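Local coordinates for LPXTG cell wall anchor domain-containing protein (Lactobacillus rhamnosus, PDB 7CBS) that serves as the basal pilin of the SpaCBA pilus, probably helping sortase-mediated anchoring of the fibre to the cell wall and contributing to adhesion, at residues A[76-81]-A[153-158]. Residues are numbered along the deposited sequence; the frame is centred on the assembly and turned at random.
Sequences DFWQLV and VVVMSS
Trp78, whose six-membered ring lies against Val155, donates a hydrogen bond from its indole NE1 to the carbonyl O of Ala132 on strand 131-141; tryptophan suits this place because one end of the side chain makes a polar bond while the other packs on hydrocarbon. Val155 meets both aromatic residues from the strand side, dividing its methyls: CG1 goes to Trp78, 4.0 Å from CH2, and CG2 to Phe77, 3.5 Å from CZ. CG1 stands anti to the backbone N (chi1 -177°), which leaves CG2 beside that N, and the valine can therefore touch both rings at once. Phe77 reaches across from the helix with CG anti to its own backbone N (chi1 -175°). The far end of its ring meets CG2 of Val155, while CD1 lies 4.0 Å from CG1 of Val153. The phenyl turns an edge to the indole, CD2 lying over one indole face near the rim, and Val81 CG2 rests on one phenyl face; these neighbours probably limit how far the ring can turn. Leu95 of helix 88-95 and Val134 of strand 131-141 also touch it. With an alanine at Phe77, CG1 of Val153 and CG2 of Val155 would probably face a gap, and the indole would lose its aromatic neighbour. Beta-branched valines suit the extended strand, whose alternation sends Val153 and Val155 to the helix and Val154 to the other side. Without a hydrogen bond between them, helix 76-81 crosses strand 153-155 almost perpendicularly, at 83°, aromatics and valines together bridging the 11.5 Å between the segment axes: a helix laid on the beta sheet of the pilin N-terminal domain.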
loop_
_atom_site.group_PDB
_atom_site.type_symbol
_atom_site.label_atom_id
_atom_site.label_comp_id
_atom_site.label_asym_id
_atom_site.label_seq_id
_atom_site.Cartn_x
_atom_site.Cartn_y
_atom_site.Cartn_z
ATOM N N ASP A 76 -4.546 -23.832 -1.285
ATOM C CA ASP A 76 -5.840 -24.513 -1.567
ATOM C C ASP A 76 -6.375 -24.033 -2.919
ATOM O O ASP A 76 -6.861 -24.881 -3.692
ATOM C CB ASP A 76 -6.865 -24.282 -0.453
ATOM C CG ASP A 76 -6.543 -25.018 0.838
ATOM O OD1 ASP A 76 -5.813 -26.026 0.767
ATOM O OD2 ASP A 76 -7.019 -24.578 1.909
ATOM N N PHE A 77 -6.272 -22.732 -3.198
ATOM C CA PHE A 77 -6.792 -22.107 -4.444
ATOM C C PHE A 77 -6.114 -22.743 -5.662
ATOM O O PHE A 77 -6.845 -23.217 -6.543
ATOM C CB PHE A 77 -6.618 -20.584 -4.447
ATOM C CG PHE A 77 -7.238 -19.922 -5.653
ATOM C CD1 PHE A 77 -8.590 -19.613 -5.677
ATOM C CD2 PHE A 77 -6.486 -19.656 -6.788
ATOM C CE1 PHE A 77 -9.172 -19.030 -6.795
ATOM C CE2 PHE A 77 -7.066 -19.074 -7.906
ATOM C CZ PHE A 77 -8.412 -18.760 -7.907
ATOM N N TRP A 78 -4.780 -22.753 -5.711
ATOM C CA TRP A 78 -4.007 -23.242 -6.890
ATOM C C TRP A 78 -4.111 -24.768 -7.007
ATOM O O TRP A 78 -3.982 -25.273 -8.130
ATOM C CB TRP A 78 -2.546 -22.782 -6.835
ATOM C CG TRP A 78 -2.410 -21.298 -6.948
ATOM C CD1 TRP A 78 -1.762 -20.459 -6.089
ATOM C CD2 TRP A 78 -2.983 -20.466 -7.972
ATOM N NE1 TRP A 78 -1.875 -19.166 -6.520
ATOM C CE2 TRP A 78 -2.621 -19.139 -7.670
ATOM C CE3 TRP A 78 -3.754 -20.714 -9.117
ATOM C CZ2 TRP A 78 -3.007 -18.064 -8.467
ATOM C CZ3 TRP A 78 -4.135 -19.650 -9.904
ATOM C CH2 TRP A 78 -3.772 -18.344 -9.577
ATOM N N GLN A 79 -4.334 -25.454 -5.883
ATOM C CA GLN A 79 -4.549 -26.922 -5.822
ATOM C C GLN A 79 -5.893 -27.240 -6.487
ATOM O O GLN A 79 -5.959 -28.233 -7.229
ATOM C CB GLN A 79 -4.477 -27.397 -4.367
ATOM N N LEU A 80 -6.913 -26.410 -6.247
ATOM C CA LEU A 80 -8.290 -26.561 -6.796
ATOM C C LEU A 80 -8.273 -26.276 -8.301
ATOM O O LEU A 80 -8.864 -27.069 -9.063
ATOM C CB LEU A 80 -9.226 -25.597 -6.060
ATOM C CG LEU A 80 -9.867 -26.155 -4.794
ATOM C CD1 LEU A 80 -10.567 -25.057 -4.023
ATOM C CD2 LEU A 80 -10.834 -27.272 -5.137
ATOM N N VAL A 81 -7.612 -25.186 -8.708
ATOM C CA VAL A 81 -7.506 -24.747 -10.133
ATOM C C VAL A 81 -6.730 -25.797 -10.944
ATOM O O VAL A 81 -7.120 -26.049 -12.100
ATOM C CB VAL A 81 -6.862 -23.350 -10.228
ATOM C CG1 VAL A 81 -6.441 -22.996 -11.647
ATOM C CG2 VAL A 81 -7.790 -22.284 -9.673
ATOM N N VAL A 153 -13.228 -14.114 -2.734
ATOM C CA VAL A 153 -11.887 -14.704 -3.004
ATOM C C VAL A 153 -11.212 -13.846 -4.077
ATOM O O VAL A 153 -11.710 -13.829 -5.214
ATOM C CB VAL A 153 -11.991 -16.181 -3.429
ATOM C CG1 VAL A 153 -10.651 -16.711 -3.909
ATOM C CG2 VAL A 153 -12.539 -17.054 -2.304
ATOM N N VAL A 154 -10.132 -13.158 -3.709
ATOM C CA VAL A 154 -9.403 -12.188 -4.578
ATOM C C VAL A 154 -8.057 -12.804 -4.964
ATOM O O VAL A 154 -7.316 -13.229 -4.047
ATOM C CB VAL A 154 -9.213 -10.833 -3.871
ATOM C CG1 VAL A 154 -8.557 -9.804 -4.783
ATOM C CG2 VAL A 154 -10.523 -10.311 -3.308
ATOM N N VAL A 155 -7.761 -12.832 -6.264
ATOM C CA VAL A 155 -6.486 -13.351 -6.830
ATOM C C VAL A 155 -5.583 -12.159 -7.159
ATOM O O VAL A 155 -6.060 -11.210 -7.812
ATOM C CB VAL A 155 -6.751 -14.227 -8.070
ATOM C CG1 VAL A 155 -5.463 -14.814 -8.623
ATOM C CG2 VAL A 155 -7.764 -15.331 -7.771
ATOM N N MET A 156 -4.328 -12.204 -6.712
ATOM C CA MET A 156 -3.306 -11.173 -7.017
ATOM C C MET A 156 -2.787 -11.416 -8.437
ATOM O O MET A 156 -1.683 -11.970 -8.590
ATOM C CB MET A 156 -2.174 -11.203 -5.984
ATOM C CG MET A 156 -2.652 -10.880 -4.576
ATOM S SD MET A 156 -3.331 -9.201 -4.434
ATOM C CE MET A 156 -4.893 -9.526 -3.607
ATOM N N SER A 157 -3.597 -11.039 -9.426
ATOM C CA SER A 157 -3.398 -11.304 -10.878
ATOM C C SER A 157 -2.165 -10.549 -11.404
ATOM O O SER A 157 -1.563 -9.778 -10.637
ATOM C CB SER A 157 -4.635 -10.948 -11.658
ATOM O OG SER A 157 -5.084 -9.649 -11.315
ATOM N N SER A 158 -1.819 -10.782 -12.670
ATOM C CA SER A 158 -0.632 -10.215 -13.372
ATOM C C SER A 158 -0.546 -8.698 -13.156
ATOM O O SER A 158 0.547 -8.225 -12.803
ATOM C CB SER A 158 -0.636 -10.573 -14.845
ATOM O OG SER A 158 -0.734 -9.437 -15.699
#